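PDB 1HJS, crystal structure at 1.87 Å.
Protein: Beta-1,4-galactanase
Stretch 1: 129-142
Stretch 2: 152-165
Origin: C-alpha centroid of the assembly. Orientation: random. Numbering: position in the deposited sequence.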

# COMPACT_ATOMS: atom_id res chain seq x y z
N ILE A 129 -4.83 9.30 3.08
CA ILE A 129 -4.99 8.52 1.85
C ILE A 129 -5.86 7.29 2.08
O ILE A 129 -5.79 6.64 3.12
CB ILE A 129 -3.62 8.00 1.32
CG1 ILE A 129 -2.68 9.17 1.06
CG2 ILE A 129 -3.83 7.18 0.05
CD1 ILE A 129 -1.27 8.73 0.65
N VAL A 130 -6.70 6.98 1.10
CA VAL A 130 -7.55 5.80 1.16
C VAL A 130 -7.51 5.15 -0.22
O VAL A 130 -7.83 5.80 -1.21
CB VAL A 130 -9.02 6.13 1.48
CG1 VAL A 130 -9.88 4.87 1.37
CG2 VAL A 130 -9.13 6.73 2.88
N SER A 131 -7.10 3.89 -0.29
CA SER A 131 -7.09 3.22 -1.58
C SER A 131 -8.35 2.37 -1.64
O SER A 131 -8.68 1.66 -0.69
CB SER A 131 -5.85 2.33 -1.76
OG SER A 131 -5.88 1.18 -0.94
N ILE A 132 -9.08 2.48 -2.75
CA ILE A 132 -10.28 1.68 -2.92
C ILE A 132 -9.87 0.40 -3.64
O ILE A 132 -10.03 0.26 -4.86
CB ILE A 132 -11.36 2.46 -3.72
CG1 ILE A 132 -10.75 3.10 -4.97
CG2 ILE A 132 -11.97 3.54 -2.83
CD1 ILE A 132 -11.75 3.91 -5.79
N GLY A 133 -9.31 -0.52 -2.86
CA GLY A 133 -8.85 -1.79 -3.38
C GLY A 133 -7.34 -1.91 -3.26
O GLY A 133 -6.63 -0.91 -3.13
N ASN A 134 -6.84 -3.14 -3.29
CA ASN A 134 -5.40 -3.38 -3.20
C ASN A 134 -4.99 -4.18 -4.43
O ASN A 134 -5.50 -5.28 -4.66
CB ASN A 134 -5.06 -4.19 -1.94
CG ASN A 134 -3.56 -4.37 -1.75
OD1 ASN A 134 -2.87 -3.47 -1.28
ND2 ASN A 134 -3.06 -5.54 -2.13
N GLU A 135 -4.08 -3.62 -5.23
CA GLU A 135 -3.59 -4.25 -6.45
C GLU A 135 -4.74 -4.83 -7.28
O GLU A 135 -4.77 -6.02 -7.57
CB GLU A 135 -2.58 -5.36 -6.12
CG GLU A 135 -1.38 -4.87 -5.33
CD GLU A 135 -0.26 -5.90 -5.25
OE1 GLU A 135 -0.56 -7.11 -5.38
OE2 GLU A 135 0.91 -5.51 -5.05
N ILE A 136 -5.67 -3.96 -7.66
CA ILE A 136 -6.84 -4.40 -8.42
C ILE A 136 -6.60 -4.47 -9.93
O ILE A 136 -7.50 -4.17 -10.73
CB ILE A 136 -8.06 -3.50 -8.12
CG1 ILE A 136 -7.73 -2.03 -8.42
CG2 ILE A 136 -8.47 -3.66 -6.66
CD1 ILE A 136 -8.93 -1.09 -8.26
N ARG A 137 -5.39 -4.88 -10.31
CA ARG A 137 -5.00 -5.00 -11.71
C ARG A 137 -5.84 -6.03 -12.48
O ARG A 137 -5.98 -5.95 -13.70
CB ARG A 137 -3.53 -5.39 -11.79
CG ARG A 137 -2.95 -5.41 -13.19
CD ARG A 137 -1.80 -6.39 -13.23
NE ARG A 137 -2.27 -7.75 -13.48
CZ ARG A 137 -1.60 -8.85 -13.15
NH1 ARG A 137 -0.42 -8.77 -12.54
NH2 ARG A 137 -2.10 -10.03 -13.47
N ALA A 138 -6.38 -7.00 -11.76
CA ALA A 138 -7.23 -8.01 -12.38
C ALA A 138 -8.66 -7.81 -11.87
O ALA A 138 -9.49 -8.72 -11.89
CB ALA A 138 -6.73 -9.42 -12.04
N GLY A 139 -8.93 -6.59 -11.39
CA GLY A 139 -10.24 -6.27 -10.88
C GLY A 139 -10.36 -6.47 -9.38
O GLY A 139 -9.35 -6.59 -8.67
N LEU A 140 -11.59 -6.51 -8.90
CA LEU A 140 -11.87 -6.71 -7.48
C LEU A 140 -13.21 -7.40 -7.32
O LEU A 140 -13.94 -7.55 -8.30
CB LEU A 140 -11.92 -5.35 -6.76
CG LEU A 140 -13.15 -4.48 -7.08
CD1 LEU A 140 -13.25 -3.36 -6.04
CD2 LEU A 140 -13.03 -3.90 -8.48
N LEU A 141 -13.52 -7.82 -6.10
CA LEU A 141 -14.79 -8.48 -5.81
C LEU A 141 -15.18 -9.46 -6.92
O LEU A 141 -16.21 -9.30 -7.57
CB LEU A 141 -15.88 -7.40 -5.64
CG LEU A 141 -15.59 -6.42 -4.50
CD1 LEU A 141 -16.44 -5.17 -4.63
CD2 LEU A 141 -15.83 -7.10 -3.18
N TRP A 142 -14.35 -10.48 -7.11
CA TRP A 142 -14.57 -11.48 -8.14
C TRP A 142 -15.79 -12.35 -7.87
O TRP A 142 -16.14 -12.60 -6.72
CB TRP A 142 -13.35 -12.39 -8.26
CG TRP A 142 -12.11 -11.71 -8.74
CD1 TRP A 142 -11.99 -10.43 -9.18
CD2 TRP A 142 -10.82 -12.31 -8.87
NE1 TRP A 142 -10.70 -10.19 -9.59
CE2 TRP A 142 -9.96 -11.33 -9.40
CE3 TRP A 142 -10.30 -13.58 -8.59
CZ2 TRP A 142 -8.61 -11.58 -9.67
CZ3 TRP A 142 -8.95 -13.83 -8.85
CH2 TRP A 142 -8.13 -12.83 -9.38
N ASN A 152 -18.41 -3.24 -14.92
CA ASN A 152 -18.62 -3.53 -13.50
C ASN A 152 -17.53 -2.92 -12.62
O ASN A 152 -17.82 -2.38 -11.56
CB ASN A 152 -18.69 -5.05 -13.28
CG ASN A 152 -20.01 -5.65 -13.72
OD1 ASN A 152 -20.89 -4.95 -14.23
ND2 ASN A 152 -20.17 -6.95 -13.52
N ILE A 153 -16.29 -3.02 -13.06
CA ILE A 153 -15.17 -2.47 -12.31
C ILE A 153 -15.33 -0.96 -12.13
O ILE A 153 -15.20 -0.44 -11.03
CB ILE A 153 -13.83 -2.76 -13.01
CG1 ILE A 153 -13.58 -4.27 -13.04
CG2 ILE A 153 -12.69 -2.04 -12.30
CD1 ILE A 153 -12.36 -4.68 -13.84
N ALA A 154 -15.61 -0.26 -13.23
CA ALA A 154 -15.78 1.18 -13.18
C ALA A 154 -16.93 1.54 -12.24
O ALA A 154 -16.83 2.47 -11.44
CB ALA A 154 -16.05 1.74 -14.57
N ARG A 155 -18.02 0.78 -12.33
CA ARG A 155 -19.19 1.02 -11.50
C ARG A 155 -18.88 0.80 -10.02
O ARG A 155 -19.27 1.60 -9.16
CB ARG A 155 -20.33 0.10 -11.94
CG ARG A 155 -21.56 0.19 -11.07
CD ARG A 155 -22.76 0.67 -11.87
NE ARG A 155 -23.96 -0.08 -11.52
CZ ARG A 155 -24.51 -1.02 -12.28
NH1 ARG A 155 -23.97 -1.34 -13.45
NH2 ARG A 155 -25.59 -1.65 -11.85
N LEU A 156 -18.18 -0.29 -9.73
CA LEU A 156 -17.82 -0.59 -8.35
C LEU A 156 -16.91 0.49 -7.77
O LEU A 156 -17.14 0.97 -6.66
CB LEU A 156 -17.13 -1.96 -8.28
CG LEU A 156 -18.03 -3.18 -8.55
CD1 LEU A 156 -17.17 -4.43 -8.70
CD2 LEU A 156 -19.03 -3.35 -7.41
N LEU A 157 -15.88 0.87 -8.52
CA LEU A 157 -14.95 1.90 -8.05
C LEU A 157 -15.66 3.24 -7.85
O LEU A 157 -15.33 3.99 -6.92
CB LEU A 157 -13.77 2.04 -9.02
CG LEU A 157 -12.87 0.79 -9.08
CD1 LEU A 157 -11.77 1.00 -10.10
CD2 LEU A 157 -12.28 0.51 -7.71
N HIS A 158 -16.63 3.54 -8.71
CA HIS A 158 -17.38 4.79 -8.59
C HIS A 158 -18.15 4.77 -7.27
O HIS A 158 -18.19 5.77 -6.55
CB HIS A 158 -18.37 4.93 -9.76
CG HIS A 158 -19.21 6.18 -9.70
ND1 HIS A 158 -18.69 7.43 -9.94
CD2 HIS A 158 -20.52 6.36 -9.42
CE1 HIS A 158 -19.65 8.33 -9.82
NE2 HIS A 158 -20.77 7.70 -9.50
N SER A 159 -18.75 3.63 -6.95
CA SER A 159 -19.50 3.48 -5.71
C SER A 159 -18.60 3.60 -4.49
O SER A 159 -18.96 4.26 -3.51
CB SER A 159 -20.21 2.13 -5.68
OG SER A 159 -21.21 2.06 -6.68
N ALA A 160 -17.43 2.97 -4.55
CA ALA A 160 -16.47 3.02 -3.44
C ALA A 160 -16.00 4.46 -3.23
O ALA A 160 -15.96 4.95 -2.10
CB ALA A 160 -15.27 2.12 -3.74
N ALA A 161 -15.64 5.13 -4.32
CA ALA A 161 -15.18 6.51 -4.24
C ALA A 161 -16.23 7.40 -3.58
O ALA A 161 -15.91 8.20 -2.71
CB ALA A 161 -14.84 7.03 -5.62
N TRP A 162 -17.48 7.26 -3.99
CA TRP A 162 -18.52 8.09 -3.41
C TRP A 162 -18.91 7.69 -2.00
O TRP A 162 -19.52 8.46 -1.28
CB TRP A 162 -19.73 8.16 -4.34
CG TRP A 162 -19.45 9.12 -5.45
CD1 TRP A 162 -18.82 8.85 -6.63
CD2 TRP A 162 -19.63 10.54 -5.41
NE1 TRP A 162 -18.59 10.01 -7.33
CE2 TRP A 162 -19.08 11.06 -6.60
CE3 TRP A 162 -20.20 11.42 -4.48
CZ2 TRP A 162 -19.08 12.43 -6.89
CZ3 TRP A 162 -20.21 12.78 -4.77
CH2 TRP A 162 -19.65 13.27 -5.96
N GLY A 163 -18.53 6.48 -1.60
CA GLY A 163 -18.81 6.05 -0.24
C GLY A 163 -17.92 6.91 0.64
O GLY A 163 -18.27 7.25 1.77
N ILE A 164 -16.76 7.28 0.10
CA ILE A 164 -15.81 8.14 0.82
C ILE A 164 -16.29 9.59 0.76
O ILE A 164 -16.37 10.27 1.79
CB ILE A 164 -14.40 8.08 0.18
CG1 ILE A 164 -13.82 6.67 0.30
CG2 ILE A 164 -13.48 9.09 0.85
CD1 ILE A 164 -13.66 6.20 1.73
N LYS A 165 -16.61 10.04 -0.45
CA LYS A 165 -17.07 11.41 -0.66
C LYS A 165 -18.34 11.78 0.11
O LYS A 165 -18.51 12.93 0.51
CB LYS A 165 -17.28 11.66 -2.16
CG LYS A 165 -15.98 11.63 -2.97
CD LYS A 165 -16.25 11.70 -4.47
CE LYS A 165 -14.97 11.58 -5.27
NZ LYS A 165 -14.05 12.75 -5.09

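How does the strand lie against the helix? Strand 129-132 runs nearly antiparallel to helix 152-165, at 154° between their directions, with the axes approaching to 9.1 Å. No hydrogen bond crosses between the stretches, so the contact rests on apolar packing.

What does the strand offer? Alternate residues, Val130 and Ile132, point toward the helix, while Ile129 and Ser131 are out of its reach. Val130 CG1 meets Ile164 CD1 at 4.0 Å. Ile132 settles deeper, its CG2 lying 3.7 Å from Ala160 CB; the backbones are close here, with Ile132 CA and Ala160 CA 6.4 Å apart. Ile132 CD1 reaches Leu157 CD2 at 3.9 Å.

Why is residue 133 a glycine? Its backbone angles, 114/159, would jam a CB against the preceding carbonyl, and that CB would also clash with Ile136 CG2. Beyond the turn, Ile136 CD1 packs 3.8 Å from Leu157 CD2, so Leu157 serves both Ile132 and Ile136.

How does the contact finish? Gly139 N donates a hydrogen bond to Ile136 O at 2.9 Å, and Gly139 CA lies 4.0 Å from Ile153 CD1. Leu140 packs against two leucines: its CD1 lies 4.3 Å from Leu157 CD2, and its CD2 4.2 Å from Leu156 CD1. Leu141 CD1 reaches that same Leu156 CD1, also at 4.2 Å.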